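Local structure of Lys-gingipain W83 (Porphyromonas gingivalis, 3M1H) at residues Thr70-Leu75 against Thr152-Phe157; His96-Ala101 against Arg158-Thr163. The protein cleaves proteins after lysine as a secreted cysteine protease, the part described here being its K3 cleaved adhesin domain, a calcium-binding beta jelly roll. All coordinates share one frame; numbering follows the deposited sequence.

Contact 1 (Thr70-Leu75 against Thr152-Phe157); sequences TPELSL and TKYVAF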
loop_
_atom_site.group_PDB
_atom_site.type_symbol
_atom_site.label_atom_id
_atom_site.label_comp_id
_atom_site.label_asym_id
_atom_site.label_seq_id
_atom_site.Cartn_x
_atom_site.Cartn_y
_atom_site.Cartn_z
ATOM N N THR A 70 7.931 2.139 6.360
ATOM C CA THR A 70 7.791 2.118 7.804
ATOM C C THR A 70 8.842 2.993 8.471
ATOM O O THR A 70 9.864 3.340 7.877
ATOM C CB THR A 70 7.975 0.676 8.356
ATOM O OG1 THR A 70 9.312 0.222 8.122
ATOM C CG2 THR A 70 6.985 -0.293 7.722
ATOM N N PRO A 71 8.636 3.297 9.759
ATOM C CA PRO A 71 9.752 3.822 10.507
ATOM C C PRO A 71 10.850 2.753 10.685
ATOM O O PRO A 71 10.643 1.595 10.318
ATOM C CB PRO A 71 9.125 4.127 11.878
ATOM C CG PRO A 71 7.674 3.852 11.779
ATOM C CD PRO A 71 7.493 2.965 10.609
ATOM N N GLU A 72 12.001 3.165 11.218
ATOM C CA GLU A 72 13.121 2.268 11.410
ATOM C C GLU A 72 12.748 1.203 12.430
ATOM O O GLU A 72 12.182 1.519 13.481
ATOM C CB GLU A 72 14.361 3.043 11.851
ATOM C CG GLU A 72 15.608 2.167 11.900
ATOM C CD GLU A 72 16.826 2.863 12.475
ATOM O OE1 GLU A 72 17.796 2.157 12.791
ATOM O OE2 GLU A 72 16.828 4.096 12.592
ATOM N N LEU A 73 13.065 -0.048 12.092
ATOM C CA LEU A 73 12.700 -1.240 12.839
ATOM C C LEU A 73 13.971 -1.838 13.456
ATOM O O LEU A 73 15.074 -1.671 12.907
ATOM C CB LEU A 73 12.050 -2.250 11.907
ATOM C CG LEU A 73 10.815 -1.826 11.093
ATOM C CD1 LEU A 73 10.470 -2.849 10.006
ATOM C CD2 LEU A 73 9.623 -1.576 11.994
ATOM N N SER A 74 13.815 -2.536 14.585
ATOM C CA SER A 74 14.895 -3.348 15.127
ATOM C C SER A 74 14.440 -4.801 15.103
ATOM O O SER A 74 13.573 -5.202 15.887
ATOM C CB SER A 74 15.252 -2.908 16.551
ATOM O OG SER A 74 16.299 -3.749 17.046
ATOM N N LEU A 75 14.998 -5.577 14.181
ATOM C CA LEU A 75 14.668 -6.973 14.010
ATOM C C LEU A 75 15.953 -7.817 13.937
ATOM O O LEU A 75 16.250 -8.454 12.901
ATOM C CB LEU A 75 13.812 -7.170 12.760
ATOM C CG LEU A 75 12.470 -6.421 12.787
ATOM C CD1 LEU A 75 11.799 -6.402 11.418
ATOM C CD2 LEU A 75 11.541 -7.023 13.860
ATOM N N THR A 152 16.524 -6.521 9.056
ATOM C CA THR A 152 15.600 -5.626 8.358
ATOM C C THR A 152 15.398 -4.386 9.201
ATOM O O THR A 152 15.027 -4.469 10.385
ATOM C CB THR A 152 14.238 -6.310 8.110
ATOM O OG1 THR A 152 14.364 -7.407 7.207
ATOM C CG2 THR A 152 13.241 -5.311 7.542
ATOM N N LYS A 153 15.635 -3.211 8.612
ATOM C CA LYS A 153 15.459 -1.934 9.276
ATOM C C LYS A 153 14.242 -1.178 8.749
ATOM O O LYS A 153 13.658 -0.383 9.488
ATOM C CB LYS A 153 16.697 -1.042 9.058
ATOM C CG LYS A 153 17.963 -1.526 9.706
ATOM C CD LYS A 153 19.089 -0.494 9.628
ATOM C CE LYS A 153 20.138 -0.725 10.700
ATOM N NZ LYS A 153 21.427 -0.030 10.389
ATOM N N TYR A 154 13.873 -1.412 7.498
ATOM C CA TYR A 154 12.717 -0.745 6.912
ATOM C C TYR A 154 11.957 -1.701 6.025
ATOM O O TYR A 154 12.577 -2.524 5.328
ATOM C CB TYR A 154 13.148 0.447 6.019
ATOM C CG TYR A 154 13.904 1.523 6.725
ATOM C CD1 TYR A 154 13.227 2.516 7.409
ATOM C CD2 TYR A 154 15.294 1.556 6.719
ATOM C CE1 TYR A 154 13.902 3.511 8.073
ATOM C CE2 TYR A 154 15.976 2.556 7.395
ATOM C CZ TYR A 154 15.270 3.516 8.058
ATOM O OH TYR A 154 15.974 4.503 8.714
ATOM N N VAL A 155 10.626 -1.555 6.022
ATOM C CA VAL A 155 9.748 -2.255 5.081
ATOM C C VAL A 155 9.074 -1.193 4.207
ATOM O O VAL A 155 8.615 -0.162 4.728
ATOM C CB VAL A 155 8.704 -3.121 5.836
ATOM C CG1 VAL A 155 7.633 -3.618 4.894
ATOM C CG2 VAL A 155 9.453 -4.284 6.562
ATOM N N ALA A 156 9.048 -1.435 2.887
ATOM C CA ALA A 156 8.380 -0.584 1.935
ATOM C C ALA A 156 7.291 -1.314 1.169
ATOM O O ALA A 156 7.470 -2.461 0.766
ATOM C CB ALA A 156 9.376 0.045 0.934
ATOM N N PHE A 157 6.149 -0.665 1.030
ATOM C CA PHE A 157 5.044 -1.056 0.166
ATOM C C PHE A 157 5.102 -0.177 -1.078
ATOM O O PHE A 157 5.116 1.048 -0.996
ATOM C CB PHE A 157 3.702 -0.827 0.882
ATOM C CG PHE A 157 3.565 -1.597 2.168
ATOM C CD1 PHE A 157 3.005 -2.875 2.166
ATOM C CD2 PHE A 157 4.007 -1.050 3.368
ATOM C CE1 PHE A 157 2.900 -3.576 3.356
ATOM C CE2 PHE A 157 3.921 -1.763 4.551
ATOM C CZ PHE A 157 3.361 -3.023 4.526
HETATM O O HOH W 1 16.936 -4.906 12.358
#
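Thr70 holds OG1 between its own backbone N and carbonyl carbon (chi1 65°), a rotamer that aims the hydroxyl at Val155 and lays CG2 beside the backbone N. Thr70 and Val155 then meet by two hydrogen bonds, one between backbones and one from backbone to side chain. The backbone N of Thr70 gives its hydrogen to Val155 O at 2.9 Å, while Val155 N donates to Thr70 OG1 at 3.0 Å along an almost straight line (177°). The hydroxyl takes the acceptor role that a carbonyl has in ordinary strand pairing. OG1 also donates to Pro71 O, and the two bonds together fix the direction of its O-H. CG2 of the same threonine packs on Val155 CB at 3.8 Å.

Further along, Leu73 N donates to Lys153 O at 2.7 Å, a short bond whose donor is tilted out of the carbonyl plane; the same oxygen receives a CA-H...O contact from Glu72 CA. CD1 of Leu73 reaches back to Val155 CG2, 3.9 Å away, in apolar packing. On Tyr154, Thr70 O lies at the ring edge, in plane, 3.5 Å from CD1, and the extended Glu72 chain crosses near the hydroxyl end of the phenol. A water accepts from Leu75 N and donates to Thr152 O, linking the two backbones there, while Leu75 CD1 lies alongside Thr152 CB.

The loop, which leads from strand 65-69 in one sheet of the beta jelly roll to strand 79-87 in the other, is thereby laid along the start of strand 154-160, where Lys153 and Tyr154 form a classic beta bulge opposite Ser102 of strand 96-102. Leu73 and Leu75 touch Ile175 of strand 167-177, and Thr70 and Pro71 rest on Leu6 of strand 4-8.

Contact 2 (His96-Ala101 against Arg158-Thr163); sequences HYAVYA and RHFGCT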
loop_
_atom_site.group_PDB
_atom_site.type_symbol
_atom_site.label_atom_id
_atom_site.label_comp_id
_atom_site.label_asym_id
_atom_site.label_seq_id
_atom_site.Cartn_x
_atom_site.Cartn_y
_atom_site.Cartn_z
ATOM N N HIS A 96 -0.987 -3.535 -9.118
ATOM C CA HIS A 96 0.283 -4.211 -8.994
ATOM C C HIS A 96 1.069 -3.573 -7.849
ATOM O O HIS A 96 1.247 -2.361 -7.822
ATOM C CB HIS A 96 1.024 -4.083 -10.345
ATOM C CG HIS A 96 2.365 -4.742 -10.422
ATOM N ND1 HIS A 96 3.328 -4.305 -11.311
ATOM C CD2 HIS A 96 2.911 -5.793 -9.772
ATOM C CE1 HIS A 96 4.417 -5.041 -11.173
ATOM N NE2 HIS A 96 4.186 -5.964 -10.257
ATOM N N TYR A 97 1.502 -4.399 -6.911
ATOM C CA TYR A 97 2.286 -3.904 -5.780
ATOM C C TYR A 97 3.346 -4.894 -5.359
ATOM O O TYR A 97 3.300 -6.083 -5.731
ATOM C CB TYR A 97 1.389 -3.528 -4.594
ATOM C CG TYR A 97 0.940 -4.720 -3.785
ATOM C CD1 TYR A 97 1.526 -5.019 -2.565
ATOM C CD2 TYR A 97 -0.059 -5.573 -4.257
ATOM C CE1 TYR A 97 1.138 -6.106 -1.844
ATOM C CE2 TYR A 97 -0.472 -6.665 -3.540
ATOM C CZ TYR A 97 0.136 -6.931 -2.325
ATOM O OH TYR A 97 -0.226 -8.006 -1.547
ATOM N N ALA A 98 4.317 -4.395 -4.605
ATOM C CA ALA A 98 5.341 -5.235 -4.006
ATOM C C ALA A 98 5.713 -4.749 -2.602
ATOM O O ALA A 98 5.471 -3.585 -2.266
ATOM C CB ALA A 98 6.594 -5.316 -4.909
ATOM N N VAL A 99 6.307 -5.644 -1.825
ATOM C CA VAL A 99 6.763 -5.385 -0.476
ATOM C C VAL A 99 8.259 -5.692 -0.440
ATOM O O VAL A 99 8.670 -6.755 -0.932
ATOM C CB VAL A 99 6.038 -6.280 0.578
ATOM C CG1 VAL A 99 6.569 -5.999 2.001
ATOM C CG2 VAL A 99 4.520 -6.107 0.448
ATOM N N TYR A 100 9.054 -4.790 0.120
ATOM C CA TYR A 100 10.519 -4.938 0.171
ATOM C C TYR A 100 11.027 -4.726 1.584
ATOM O O TYR A 100 10.382 -4.005 2.358
ATOM C CB TYR A 100 11.175 -3.874 -0.708
ATOM C CG TYR A 100 10.787 -3.865 -2.135
ATOM C CD1 TYR A 100 11.573 -4.483 -3.104
ATOM C CD2 TYR A 100 9.656 -3.180 -2.558
ATOM C CE1 TYR A 100 11.191 -4.448 -4.455
ATOM C CE2 TYR A 100 9.292 -3.135 -3.893
ATOM C CZ TYR A 100 10.059 -3.766 -4.836
ATOM O OH TYR A 100 9.667 -3.675 -6.146
ATOM N N ALA A 101 12.172 -5.327 1.923
ATOM C CA ALA A 101 12.900 -5.033 3.146
ATOM C C ALA A 101 14.274 -4.443 2.757
ATOM O O ALA A 101 14.875 -4.864 1.763
ATOM C CB ALA A 101 13.112 -6.295 4.006
ATOM N N ARG A 158 5.140 -0.798 -2.243
ATOM C CA ARG A 158 5.354 -0.080 -3.492
ATOM C C ARG A 158 4.228 -0.360 -4.458
ATOM O O ARG A 158 3.981 -1.494 -4.760
ATOM C CB ARG A 158 6.647 -0.537 -4.125
ATOM C CG ARG A 158 7.079 0.278 -5.323
ATOM C CD ARG A 158 8.312 -0.327 -5.939
ATOM N NE ARG A 158 8.673 0.317 -7.208
ATOM C CZ ARG A 158 9.405 -0.244 -8.172
ATOM N NH1 ARG A 158 9.876 -1.475 -8.052
ATOM N NH2 ARG A 158 9.679 0.453 -9.280
ATOM N N HIS A 159 3.554 0.673 -4.930
ATOM C CA HIS A 159 2.503 0.567 -5.944
ATOM C C HIS A 159 3.122 1.066 -7.242
ATOM O O HIS A 159 3.559 2.211 -7.293
ATOM C CB HIS A 159 1.349 1.480 -5.570
ATOM C CG HIS A 159 0.159 1.397 -6.487
ATOM N ND1 HIS A 159 -0.675 2.464 -6.703
ATOM C CD2 HIS A 159 -0.342 0.379 -7.236
ATOM C CE1 HIS A 159 -1.675 2.104 -7.490
ATOM N NE2 HIS A 159 -1.490 0.843 -7.838
ATOM N N PHE A 160 3.237 0.191 -8.251
ATOM C CA PHE A 160 4.039 0.547 -9.444
ATOM C C PHE A 160 3.692 -0.352 -10.602
ATOM O O PHE A 160 3.006 -1.319 -10.427
ATOM C CB PHE A 160 5.526 0.416 -9.131
ATOM C CG PHE A 160 6.016 -1.003 -9.046
ATOM C CD1 PHE A 160 6.837 -1.512 -10.042
ATOM C CD2 PHE A 160 5.631 -1.841 -8.007
ATOM C CE1 PHE A 160 7.306 -2.806 -9.968
ATOM C CE2 PHE A 160 6.107 -3.147 -7.924
ATOM C CZ PHE A 160 6.930 -3.631 -8.920
ATOM N N GLY A 161 4.229 -0.044 -11.770
ATOM C CA GLY A 161 4.126 -0.971 -12.893
ATOM C C GLY A 161 2.687 -1.317 -13.218
ATOM O O GLY A 161 2.363 -2.473 -13.478
ATOM N N CYS A 162 1.813 -0.330 -13.152
ATOM C CA CYS A 162 0.420 -0.499 -13.542
ATOM C C CYS A 162 -0.216 0.858 -13.799
ATOM O O CYS A 162 0.288 1.896 -13.359
ATOM C CB CYS A 162 -0.406 -1.274 -12.517
ATOM S SG CYS A 162 -0.441 -0.496 -10.883
ATOM N N THR A 163 -1.324 0.844 -14.525
ATOM C CA THR A 163 -2.047 2.045 -14.874
ATOM C C THR A 163 -3.488 1.681 -15.229
ATOM O O THR A 163 -3.764 0.562 -15.718
ATOM C CB THR A 163 -1.394 2.817 -16.084
ATOM O OG1 THR A 163 -2.018 4.101 -16.225
ATOM C CG2 THR A 163 -1.520 2.049 -17.389
#
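His96, Arg158 and Phe160 carry this contact. The rings of His96 and Phe160 overlap obliquely, their planes 34° apart, with His96 CE1 over a face of the phenyl at 3.7 Å from Phe160 CZ. CG of His96 is anti to the backbone N (chi1 -179°), which brings ND1 up to Gly161 O; this hydrogen bond, 3.0 Å, lies close to the imidazole plane but comes in above the carbonyl plane. NE2 is hydrogen-bonded to Glu117 OE2 of strand 116-119, so partners at both nitrogens fix the ring flip.

The extended Arg158 chain crosses Tyr100 obliquely, its CD 3.6 Å from Tyr100 CE2. NH1 donates in plane to Tyr100 OH at 2.9 Å, while NE forms a salt bridge with Asp65. Two residues on, Phe160 lies between guanidinium and imidazole: CD1 sits 3.4 Å above the guanidinium plane, over its centre, and His96 is on the other face of the phenyl.

Beneath, Ala98 and Arg158 form a hydrogen-bonded antiparallel pair, Tyr97 and His159 a non-hydrogen-bonded one, and Phe160 N reaches His96 O in a longer bond (3.3 Å). Such pairing of the middle strand 154-160 with its neighbour 96-102 builds one sheet of the adhesin domain's beta jelly roll.

From the N terminus the chain first lays down 70-75, then 96-101, and only after a long excursion returns through 152-157 directly into 158-163. Contact 1 therefore closes a loop of 76 residues and contact 2 one of 56; since their segments alternate, the loops cross instead of nesting. Both meet on strand 154-160, contact 1 at its beginning and contact 2 at its end, with centres about 17 Å apart. They also touch directly: Ala156 O lies 2.9 Å from Tyr100 N, probably a hydrogen bond. Together they tie the connection leaving strand 65-69 and the neighbouring strand 96-102 to one central strand of the same antiparallel sheet.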